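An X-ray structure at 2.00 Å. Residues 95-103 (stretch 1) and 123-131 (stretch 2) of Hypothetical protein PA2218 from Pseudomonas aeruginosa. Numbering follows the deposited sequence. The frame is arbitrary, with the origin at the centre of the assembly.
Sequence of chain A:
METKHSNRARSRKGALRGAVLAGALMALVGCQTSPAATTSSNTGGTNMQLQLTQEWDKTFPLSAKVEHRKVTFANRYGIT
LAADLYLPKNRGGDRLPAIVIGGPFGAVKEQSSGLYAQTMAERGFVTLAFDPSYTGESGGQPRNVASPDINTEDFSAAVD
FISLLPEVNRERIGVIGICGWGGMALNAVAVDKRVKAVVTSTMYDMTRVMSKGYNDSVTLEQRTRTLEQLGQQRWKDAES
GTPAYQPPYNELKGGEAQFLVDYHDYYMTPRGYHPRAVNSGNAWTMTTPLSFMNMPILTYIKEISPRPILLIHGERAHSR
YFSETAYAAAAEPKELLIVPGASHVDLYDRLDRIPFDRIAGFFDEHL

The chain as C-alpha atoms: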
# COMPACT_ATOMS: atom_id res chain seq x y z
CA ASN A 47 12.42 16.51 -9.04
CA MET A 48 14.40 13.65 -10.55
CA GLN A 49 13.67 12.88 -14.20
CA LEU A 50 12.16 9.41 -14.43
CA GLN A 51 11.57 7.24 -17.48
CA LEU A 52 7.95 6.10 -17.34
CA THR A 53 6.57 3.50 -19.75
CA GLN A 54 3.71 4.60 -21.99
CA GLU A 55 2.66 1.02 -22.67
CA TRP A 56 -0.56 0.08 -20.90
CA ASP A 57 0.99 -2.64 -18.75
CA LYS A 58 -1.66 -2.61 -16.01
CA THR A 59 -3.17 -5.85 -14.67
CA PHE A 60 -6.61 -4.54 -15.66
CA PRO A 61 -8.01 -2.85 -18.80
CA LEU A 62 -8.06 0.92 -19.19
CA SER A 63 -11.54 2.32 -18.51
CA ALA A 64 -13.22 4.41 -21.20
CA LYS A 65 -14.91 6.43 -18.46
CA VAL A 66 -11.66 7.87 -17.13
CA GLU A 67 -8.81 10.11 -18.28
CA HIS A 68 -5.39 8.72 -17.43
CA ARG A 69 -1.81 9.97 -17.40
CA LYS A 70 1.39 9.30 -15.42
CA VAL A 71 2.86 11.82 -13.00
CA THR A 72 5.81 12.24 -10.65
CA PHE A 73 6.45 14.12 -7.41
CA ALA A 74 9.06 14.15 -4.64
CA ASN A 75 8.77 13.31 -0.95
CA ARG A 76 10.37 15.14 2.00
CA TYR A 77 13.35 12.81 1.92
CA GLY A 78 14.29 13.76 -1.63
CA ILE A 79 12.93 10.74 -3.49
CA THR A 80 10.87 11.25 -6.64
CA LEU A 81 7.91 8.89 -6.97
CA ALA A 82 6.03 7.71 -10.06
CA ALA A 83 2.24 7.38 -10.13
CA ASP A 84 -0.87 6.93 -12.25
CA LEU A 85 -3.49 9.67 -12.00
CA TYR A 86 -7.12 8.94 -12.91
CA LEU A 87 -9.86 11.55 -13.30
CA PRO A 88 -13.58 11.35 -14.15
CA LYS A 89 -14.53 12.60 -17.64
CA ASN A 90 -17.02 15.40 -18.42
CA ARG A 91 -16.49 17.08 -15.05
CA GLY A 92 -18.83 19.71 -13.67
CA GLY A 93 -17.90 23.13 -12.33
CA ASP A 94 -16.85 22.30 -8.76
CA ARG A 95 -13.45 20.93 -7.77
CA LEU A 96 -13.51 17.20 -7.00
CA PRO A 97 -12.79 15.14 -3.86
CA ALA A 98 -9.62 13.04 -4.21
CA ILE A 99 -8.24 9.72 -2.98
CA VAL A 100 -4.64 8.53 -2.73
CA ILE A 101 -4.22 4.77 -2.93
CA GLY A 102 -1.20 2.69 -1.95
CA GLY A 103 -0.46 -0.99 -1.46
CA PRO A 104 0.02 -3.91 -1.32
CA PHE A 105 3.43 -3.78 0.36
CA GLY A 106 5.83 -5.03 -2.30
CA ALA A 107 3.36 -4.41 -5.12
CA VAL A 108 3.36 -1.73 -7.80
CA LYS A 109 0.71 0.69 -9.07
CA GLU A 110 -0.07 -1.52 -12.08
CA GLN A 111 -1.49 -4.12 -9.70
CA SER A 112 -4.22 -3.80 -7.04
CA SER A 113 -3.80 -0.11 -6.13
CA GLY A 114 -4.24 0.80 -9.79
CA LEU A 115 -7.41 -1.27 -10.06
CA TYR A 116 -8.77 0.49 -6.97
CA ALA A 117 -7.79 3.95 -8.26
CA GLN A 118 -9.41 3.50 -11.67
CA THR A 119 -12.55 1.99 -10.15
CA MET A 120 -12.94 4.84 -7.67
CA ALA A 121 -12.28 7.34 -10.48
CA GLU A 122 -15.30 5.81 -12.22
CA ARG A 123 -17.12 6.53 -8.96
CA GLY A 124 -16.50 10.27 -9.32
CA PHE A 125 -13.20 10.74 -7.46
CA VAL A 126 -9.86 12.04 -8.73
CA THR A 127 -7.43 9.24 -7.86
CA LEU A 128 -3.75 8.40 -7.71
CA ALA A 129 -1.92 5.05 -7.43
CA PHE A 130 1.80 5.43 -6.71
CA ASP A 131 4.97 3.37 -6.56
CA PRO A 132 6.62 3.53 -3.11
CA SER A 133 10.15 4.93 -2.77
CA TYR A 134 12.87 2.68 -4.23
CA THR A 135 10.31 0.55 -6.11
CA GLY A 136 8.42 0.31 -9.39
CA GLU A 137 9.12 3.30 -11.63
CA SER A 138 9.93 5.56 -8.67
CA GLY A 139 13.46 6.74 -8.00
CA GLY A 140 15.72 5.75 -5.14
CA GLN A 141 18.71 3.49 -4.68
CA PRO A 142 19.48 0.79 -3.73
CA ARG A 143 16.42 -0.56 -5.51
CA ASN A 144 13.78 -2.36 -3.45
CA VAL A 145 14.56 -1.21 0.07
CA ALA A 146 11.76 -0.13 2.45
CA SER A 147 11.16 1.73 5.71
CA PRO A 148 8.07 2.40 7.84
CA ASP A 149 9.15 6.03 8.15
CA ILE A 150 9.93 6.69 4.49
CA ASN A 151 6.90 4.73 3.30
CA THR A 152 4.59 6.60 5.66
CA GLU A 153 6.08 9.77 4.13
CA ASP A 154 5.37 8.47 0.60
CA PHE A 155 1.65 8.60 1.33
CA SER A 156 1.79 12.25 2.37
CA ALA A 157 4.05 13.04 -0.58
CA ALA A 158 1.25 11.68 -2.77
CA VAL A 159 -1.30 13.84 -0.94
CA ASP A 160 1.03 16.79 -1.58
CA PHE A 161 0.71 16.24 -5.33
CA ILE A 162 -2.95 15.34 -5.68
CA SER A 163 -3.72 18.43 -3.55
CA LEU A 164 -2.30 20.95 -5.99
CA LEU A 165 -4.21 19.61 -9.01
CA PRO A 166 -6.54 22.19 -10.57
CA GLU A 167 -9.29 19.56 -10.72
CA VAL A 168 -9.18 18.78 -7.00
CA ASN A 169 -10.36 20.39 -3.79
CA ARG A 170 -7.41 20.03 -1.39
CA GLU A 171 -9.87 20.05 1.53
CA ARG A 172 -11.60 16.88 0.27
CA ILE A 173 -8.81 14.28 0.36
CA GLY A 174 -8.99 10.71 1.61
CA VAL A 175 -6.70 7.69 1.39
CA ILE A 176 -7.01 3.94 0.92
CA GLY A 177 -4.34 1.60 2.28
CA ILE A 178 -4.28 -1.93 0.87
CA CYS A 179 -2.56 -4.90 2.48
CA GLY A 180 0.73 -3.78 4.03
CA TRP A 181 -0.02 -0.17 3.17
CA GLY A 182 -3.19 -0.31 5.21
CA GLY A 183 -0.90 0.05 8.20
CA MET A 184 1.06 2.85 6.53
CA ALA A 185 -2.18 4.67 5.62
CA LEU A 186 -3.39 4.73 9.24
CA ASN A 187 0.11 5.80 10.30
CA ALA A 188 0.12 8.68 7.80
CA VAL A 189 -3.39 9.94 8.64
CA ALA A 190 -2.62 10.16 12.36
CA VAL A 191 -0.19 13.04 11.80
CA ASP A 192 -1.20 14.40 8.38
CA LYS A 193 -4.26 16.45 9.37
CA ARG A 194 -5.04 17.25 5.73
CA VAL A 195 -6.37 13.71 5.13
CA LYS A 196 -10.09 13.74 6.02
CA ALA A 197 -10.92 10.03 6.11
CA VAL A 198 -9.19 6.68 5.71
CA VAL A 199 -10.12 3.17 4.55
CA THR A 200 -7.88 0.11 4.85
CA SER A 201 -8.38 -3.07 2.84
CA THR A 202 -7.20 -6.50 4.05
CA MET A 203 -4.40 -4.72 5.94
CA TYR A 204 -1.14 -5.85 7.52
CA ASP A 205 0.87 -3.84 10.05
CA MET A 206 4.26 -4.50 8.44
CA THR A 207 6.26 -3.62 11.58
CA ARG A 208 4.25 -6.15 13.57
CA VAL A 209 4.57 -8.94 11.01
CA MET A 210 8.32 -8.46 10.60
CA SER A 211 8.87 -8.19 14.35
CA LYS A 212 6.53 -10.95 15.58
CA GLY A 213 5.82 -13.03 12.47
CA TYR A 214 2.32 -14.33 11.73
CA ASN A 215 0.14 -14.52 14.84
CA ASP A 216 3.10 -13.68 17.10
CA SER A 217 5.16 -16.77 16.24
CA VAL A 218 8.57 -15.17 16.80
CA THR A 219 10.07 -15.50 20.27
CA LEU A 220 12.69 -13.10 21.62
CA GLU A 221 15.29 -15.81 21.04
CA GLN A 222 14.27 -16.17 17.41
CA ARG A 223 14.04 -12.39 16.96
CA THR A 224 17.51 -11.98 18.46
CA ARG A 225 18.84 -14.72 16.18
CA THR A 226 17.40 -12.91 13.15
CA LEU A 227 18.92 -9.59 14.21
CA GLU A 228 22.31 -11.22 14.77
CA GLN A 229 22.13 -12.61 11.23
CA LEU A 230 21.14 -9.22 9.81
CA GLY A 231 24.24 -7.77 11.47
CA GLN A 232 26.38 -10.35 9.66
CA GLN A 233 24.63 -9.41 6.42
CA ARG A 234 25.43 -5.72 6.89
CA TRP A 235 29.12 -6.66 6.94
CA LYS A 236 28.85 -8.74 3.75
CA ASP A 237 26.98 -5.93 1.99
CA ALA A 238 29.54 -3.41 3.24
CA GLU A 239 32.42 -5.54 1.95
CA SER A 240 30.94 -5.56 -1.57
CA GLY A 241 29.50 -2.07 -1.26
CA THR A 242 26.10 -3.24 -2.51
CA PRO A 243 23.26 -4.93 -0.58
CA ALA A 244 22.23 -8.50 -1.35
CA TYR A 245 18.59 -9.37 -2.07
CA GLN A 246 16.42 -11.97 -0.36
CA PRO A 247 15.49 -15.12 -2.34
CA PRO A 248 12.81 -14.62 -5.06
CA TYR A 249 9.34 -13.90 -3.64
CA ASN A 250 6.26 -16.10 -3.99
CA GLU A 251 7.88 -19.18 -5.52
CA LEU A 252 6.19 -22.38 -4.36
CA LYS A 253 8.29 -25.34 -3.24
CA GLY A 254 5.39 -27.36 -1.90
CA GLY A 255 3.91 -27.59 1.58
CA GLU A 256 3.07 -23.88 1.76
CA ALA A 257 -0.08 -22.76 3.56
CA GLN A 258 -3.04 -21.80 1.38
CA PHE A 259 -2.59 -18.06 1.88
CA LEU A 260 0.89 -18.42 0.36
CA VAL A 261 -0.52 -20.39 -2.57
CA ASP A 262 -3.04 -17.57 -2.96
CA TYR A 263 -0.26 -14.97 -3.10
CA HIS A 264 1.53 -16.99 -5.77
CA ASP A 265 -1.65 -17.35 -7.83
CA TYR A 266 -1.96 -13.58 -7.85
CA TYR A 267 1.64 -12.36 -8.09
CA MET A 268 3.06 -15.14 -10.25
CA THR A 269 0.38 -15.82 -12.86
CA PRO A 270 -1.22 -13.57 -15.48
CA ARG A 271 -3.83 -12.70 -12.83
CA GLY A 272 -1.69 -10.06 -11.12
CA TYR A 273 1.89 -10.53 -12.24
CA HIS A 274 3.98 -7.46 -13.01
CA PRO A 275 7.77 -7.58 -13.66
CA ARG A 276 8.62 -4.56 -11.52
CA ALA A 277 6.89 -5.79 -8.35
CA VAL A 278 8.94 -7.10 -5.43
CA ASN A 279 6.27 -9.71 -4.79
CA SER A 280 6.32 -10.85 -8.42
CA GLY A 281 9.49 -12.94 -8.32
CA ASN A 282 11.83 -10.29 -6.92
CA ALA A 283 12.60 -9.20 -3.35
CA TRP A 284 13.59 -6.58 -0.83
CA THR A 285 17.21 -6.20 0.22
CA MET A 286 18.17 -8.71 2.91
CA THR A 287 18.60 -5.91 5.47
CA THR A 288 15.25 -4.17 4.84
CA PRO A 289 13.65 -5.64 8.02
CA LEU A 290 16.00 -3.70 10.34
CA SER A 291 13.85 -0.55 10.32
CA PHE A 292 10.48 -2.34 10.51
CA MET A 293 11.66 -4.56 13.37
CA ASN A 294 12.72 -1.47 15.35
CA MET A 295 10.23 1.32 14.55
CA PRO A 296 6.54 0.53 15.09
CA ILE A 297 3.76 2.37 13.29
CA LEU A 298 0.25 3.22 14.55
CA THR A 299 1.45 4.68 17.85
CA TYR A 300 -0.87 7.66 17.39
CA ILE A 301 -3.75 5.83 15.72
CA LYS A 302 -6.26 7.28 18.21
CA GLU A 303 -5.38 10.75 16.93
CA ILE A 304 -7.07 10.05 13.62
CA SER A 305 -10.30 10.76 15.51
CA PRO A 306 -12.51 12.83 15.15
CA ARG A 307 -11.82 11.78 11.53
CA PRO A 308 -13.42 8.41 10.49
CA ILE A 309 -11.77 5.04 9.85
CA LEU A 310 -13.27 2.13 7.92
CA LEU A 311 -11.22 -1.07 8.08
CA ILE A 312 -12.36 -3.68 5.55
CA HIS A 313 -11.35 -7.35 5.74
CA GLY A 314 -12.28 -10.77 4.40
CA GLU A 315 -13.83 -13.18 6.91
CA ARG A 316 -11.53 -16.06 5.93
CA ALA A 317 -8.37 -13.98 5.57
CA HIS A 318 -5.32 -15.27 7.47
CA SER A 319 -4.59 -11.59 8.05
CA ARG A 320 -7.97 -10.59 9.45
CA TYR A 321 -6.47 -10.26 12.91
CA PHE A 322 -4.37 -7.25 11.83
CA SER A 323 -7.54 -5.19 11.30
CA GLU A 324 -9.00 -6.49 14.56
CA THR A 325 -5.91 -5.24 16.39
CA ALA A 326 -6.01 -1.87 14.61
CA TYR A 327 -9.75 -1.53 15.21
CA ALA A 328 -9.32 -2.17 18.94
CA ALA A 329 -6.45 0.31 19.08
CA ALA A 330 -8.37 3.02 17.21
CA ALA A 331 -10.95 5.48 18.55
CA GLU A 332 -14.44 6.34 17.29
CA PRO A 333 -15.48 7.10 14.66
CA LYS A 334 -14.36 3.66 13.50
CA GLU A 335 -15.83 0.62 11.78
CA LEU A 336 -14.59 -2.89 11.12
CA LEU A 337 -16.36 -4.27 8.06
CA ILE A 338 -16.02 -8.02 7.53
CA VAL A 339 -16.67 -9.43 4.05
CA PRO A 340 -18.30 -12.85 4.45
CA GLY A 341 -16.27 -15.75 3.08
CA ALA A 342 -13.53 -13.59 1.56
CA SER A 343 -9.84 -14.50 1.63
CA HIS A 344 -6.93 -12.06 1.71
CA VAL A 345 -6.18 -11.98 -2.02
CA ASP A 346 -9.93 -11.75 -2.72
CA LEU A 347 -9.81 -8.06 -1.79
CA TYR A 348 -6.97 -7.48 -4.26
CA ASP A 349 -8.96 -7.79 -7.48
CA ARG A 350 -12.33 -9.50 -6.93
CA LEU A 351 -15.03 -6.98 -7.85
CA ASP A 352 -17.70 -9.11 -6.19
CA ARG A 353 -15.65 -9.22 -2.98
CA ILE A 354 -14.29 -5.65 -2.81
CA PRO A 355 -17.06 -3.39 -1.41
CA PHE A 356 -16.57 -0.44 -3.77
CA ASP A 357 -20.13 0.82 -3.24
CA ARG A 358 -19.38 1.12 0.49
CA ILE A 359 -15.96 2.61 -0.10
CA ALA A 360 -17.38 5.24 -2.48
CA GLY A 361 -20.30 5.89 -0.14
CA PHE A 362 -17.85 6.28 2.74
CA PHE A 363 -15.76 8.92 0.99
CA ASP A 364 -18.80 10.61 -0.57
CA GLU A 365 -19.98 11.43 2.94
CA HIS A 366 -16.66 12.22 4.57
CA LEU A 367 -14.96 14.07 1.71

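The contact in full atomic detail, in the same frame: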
# COMPACT_ATOMS: atom_id res chain seq x y z
N ARG A 95 -14.65 21.74 -7.91
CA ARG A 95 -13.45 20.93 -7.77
C ARG A 95 -13.86 19.62 -7.11
O ARG A 95 -14.77 19.58 -6.28
CB ARG A 95 -12.39 21.66 -6.94
CG ARG A 95 -11.67 22.75 -7.72
CD ARG A 95 -10.64 23.48 -6.86
NE ARG A 95 -9.86 24.43 -7.65
CZ ARG A 95 -8.55 24.35 -7.83
NH1 ARG A 95 -7.86 23.35 -7.29
NH2 ARG A 95 -7.92 25.25 -8.57
N LEU A 96 -13.18 18.54 -7.48
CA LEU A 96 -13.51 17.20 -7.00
C LEU A 96 -12.78 16.68 -5.78
O LEU A 96 -11.66 17.10 -5.48
CB LEU A 96 -13.30 16.20 -8.14
CG LEU A 96 -14.06 16.46 -9.43
CD1 LEU A 96 -13.71 15.39 -10.45
CD2 LEU A 96 -15.56 16.46 -9.14
N PRO A 97 -13.41 15.74 -5.04
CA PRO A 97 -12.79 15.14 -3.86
C PRO A 97 -11.71 14.24 -4.46
O PRO A 97 -11.82 13.86 -5.63
CB PRO A 97 -13.93 14.36 -3.22
CG PRO A 97 -14.73 13.91 -4.42
CD PRO A 97 -14.74 15.16 -5.29
N ALA A 98 -10.69 13.89 -3.69
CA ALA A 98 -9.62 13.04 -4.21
C ALA A 98 -9.22 11.94 -3.24
O ALA A 98 -9.42 12.07 -2.03
CB ALA A 98 -8.40 13.91 -4.56
N ILE A 99 -8.67 10.86 -3.78
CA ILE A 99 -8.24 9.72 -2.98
C ILE A 99 -6.86 9.23 -3.39
O ILE A 99 -6.61 9.01 -4.58
CB ILE A 99 -9.22 8.53 -3.14
CG1 ILE A 99 -10.64 8.95 -2.81
CG2 ILE A 99 -8.79 7.38 -2.25
CD1 ILE A 99 -11.68 7.87 -3.09
N VAL A 100 -5.96 9.05 -2.43
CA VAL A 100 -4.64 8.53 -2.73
C VAL A 100 -4.64 7.07 -2.30
O VAL A 100 -5.03 6.74 -1.18
CB VAL A 100 -3.52 9.26 -1.97
CG1 VAL A 100 -2.20 8.50 -2.14
CG2 VAL A 100 -3.37 10.68 -2.50
N ILE A 101 -4.22 6.20 -3.20
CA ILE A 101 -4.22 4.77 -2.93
C ILE A 101 -2.84 4.13 -3.01
O ILE A 101 -2.11 4.33 -3.98
CB ILE A 101 -5.16 4.06 -3.91
CG1 ILE A 101 -6.51 4.79 -3.92
CG2 ILE A 101 -5.33 2.61 -3.50
CD1 ILE A 101 -7.45 4.34 -4.99
N GLY A 102 -2.49 3.37 -1.98
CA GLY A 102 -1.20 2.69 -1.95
C GLY A 102 -1.36 1.26 -1.47
O GLY A 102 -2.31 0.93 -0.75
N GLY A 103 -0.42 0.40 -1.87
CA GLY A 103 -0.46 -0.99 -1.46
C GLY A 103 -0.79 -1.91 -2.63
O GLY A 103 -1.23 -1.44 -3.67
N ARG A 123 -16.13 6.20 -9.98
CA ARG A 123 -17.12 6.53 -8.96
C ARG A 123 -17.17 8.04 -8.68
O ARG A 123 -17.80 8.47 -7.72
CB ARG A 123 -16.83 5.78 -7.66
CG ARG A 123 -16.72 4.27 -7.81
CD ARG A 123 -18.01 3.66 -8.33
NE ARG A 123 -17.88 2.24 -8.63
CZ ARG A 123 -18.39 1.26 -7.90
NH1 ARG A 123 -19.09 1.53 -6.80
NH2 ARG A 123 -18.23 -0.01 -8.27
N GLY A 124 -16.48 8.83 -9.50
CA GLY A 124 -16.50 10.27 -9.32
C GLY A 124 -15.36 10.93 -8.55
O GLY A 124 -15.41 12.13 -8.29
N PHE A 125 -14.33 10.17 -8.20
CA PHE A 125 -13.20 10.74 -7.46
C PHE A 125 -11.97 10.90 -8.35
O PHE A 125 -11.81 10.19 -9.34
CB PHE A 125 -12.83 9.84 -6.27
CG PHE A 125 -13.95 9.65 -5.27
CD1 PHE A 125 -14.10 10.50 -4.19
CD2 PHE A 125 -14.88 8.62 -5.44
CE1 PHE A 125 -15.15 10.34 -3.27
CE2 PHE A 125 -15.93 8.44 -4.53
CZ PHE A 125 -16.07 9.30 -3.44
N VAL A 126 -11.12 11.86 -8.01
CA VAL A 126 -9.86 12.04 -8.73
C VAL A 126 -8.97 11.09 -7.94
O VAL A 126 -8.94 11.18 -6.71
CB VAL A 126 -9.32 13.47 -8.60
CG1 VAL A 126 -7.87 13.51 -9.05
CG2 VAL A 126 -10.16 14.43 -9.43
N THR A 127 -8.26 10.19 -8.60
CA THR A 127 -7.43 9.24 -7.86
C THR A 127 -5.99 9.12 -8.32
O THR A 127 -5.63 9.49 -9.44
CB THR A 127 -8.06 7.84 -7.89
OG1 THR A 127 -8.09 7.36 -9.24
CG2 THR A 127 -9.48 7.88 -7.34
N LEU A 128 -5.17 8.56 -7.44
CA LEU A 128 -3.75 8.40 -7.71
C LEU A 128 -3.20 7.11 -7.08
O LEU A 128 -3.39 6.87 -5.89
CB LEU A 128 -3.02 9.62 -7.15
CG LEU A 128 -1.53 9.85 -7.38
CD1 LEU A 128 -1.24 10.02 -8.87
CD2 LEU A 128 -1.09 11.09 -6.61
N ALA A 129 -2.54 6.29 -7.89
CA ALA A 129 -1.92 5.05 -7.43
C ALA A 129 -0.43 5.30 -7.66
O ALA A 129 -0.01 5.62 -8.77
CB ALA A 129 -2.40 3.85 -8.26
N PHE A 130 0.37 5.16 -6.61
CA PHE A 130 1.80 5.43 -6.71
C PHE A 130 2.72 4.28 -6.37
O PHE A 130 2.34 3.33 -5.67
CB PHE A 130 2.14 6.61 -5.80
CG PHE A 130 1.98 6.30 -4.33
CD1 PHE A 130 3.00 5.66 -3.62
CD2 PHE A 130 0.79 6.60 -3.67
CE1 PHE A 130 2.84 5.33 -2.28
CE2 PHE A 130 0.62 6.28 -2.32
CZ PHE A 130 1.64 5.64 -1.63
N ASP A 131 3.95 4.37 -6.86
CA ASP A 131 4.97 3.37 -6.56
C ASP A 131 5.78 3.91 -5.38
O ASP A 131 6.31 5.02 -5.43
CB ASP A 131 5.90 3.15 -7.76
CG ASP A 131 5.26 2.31 -8.85
OD1 ASP A 131 4.38 1.49 -8.52
OD2 ASP A 131 5.65 2.47 -10.03
O HOH W 1 0.74 1.23 -4.67

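In parallel strands, alternate residues bond through N and O to the two residues that flank their partner on the other strand. The contact between residues 95-103 and 123-131 of this Pseudomonas aeruginosa protein illustrates the rule. The strand axes approach to 4.8 Å and diverge by only 14°, and four backbone hydrogen bonds link them in a staggered ladder. Val-126 N donates to Pro-97 O at 3.2 Å, almost perfectly straight at 178°. Ile-99 N then donates to Val-126 O (3.0 Å), Leu-128 N to Ile-99 O (3.2 Å, the most bent of the four at 142°), and Ile-101 N to Leu-128 O (2.9 Å). Val-126, Ile-99 and Leu-128 thus each use both N and O across the gap. Pro-97, whose ring leaves its nitrogen without a proton, suits a position where only the carbonyl is called on.

Between these rungs, CA hydrogens supplement the ladder. Ala-98 CA lies 3.2 Å from Val-126 O, Thr-127 CA 3.4 Å from Ile-99 O, and Ala-129 CA 3.5 Å from Ile-101 O. Just past the first strand, at Gly-103, a water takes over: it accepts from Gly-103 N at 3.1 Å and lies 2.8 Å from Phe-130 O, within hydrogen-bonding reach, so it links the two backbones where they do not bond directly. Phe-130 N is left buried without a partner in the model.

The register pairs Ala-98 with Val-126, Ile-99 with Thr-127, Val-100 with Leu-128 and Ile-101 with Ala-129, and the side chains of successive pairs alternate between the two faces of the sheet. On the face of Ala-98 and Val-126, the small methyl of alanine sits beside the branched valine, CB to CB 4.2 Å. Leu-96 adds to this patch, its CD1 lying 3.8 Å from Val-126 CG2. Further along the same face, Val-100 CG1 meets the edge of the Phe-130 ring, 3.6 Å from CE2.

The other face carries Ile-99, Thr-127, Ile-101 and Ala-129. Ile-99, with chi1 m and chi2 t, brings its end closer to the second stretch than its CA-to-CB bond would suggest. Its CD1 sits over one face of the Phe-125 ring, 3.9 Å from the centroid of Phe-125 and 23° off the normal, a CH-pi contact. Pro-97 CG approaches the same ring obliquely, 3.5 Å from Phe-125 CD1. Thr-127 is the polar member of this group, yet its hydroxyl is satisfied elsewhere in the structure.

Glycine serves two different ends. At Gly-102 an ideal CB would lie 2.9 Å from Phe-130 CZ, so the bare backbone makes room for the aromatic ring, and Gly-102 CA comes within 4.0 Å of Phe-130 CE2. Gly-103 and Gly-124 instead adopt backbone angles at which a CB would jam against the preceding carbonyl oxygen. Altogether 636 Å² is buried between the stretches, with the largest shares from Ile-99 and Val-126.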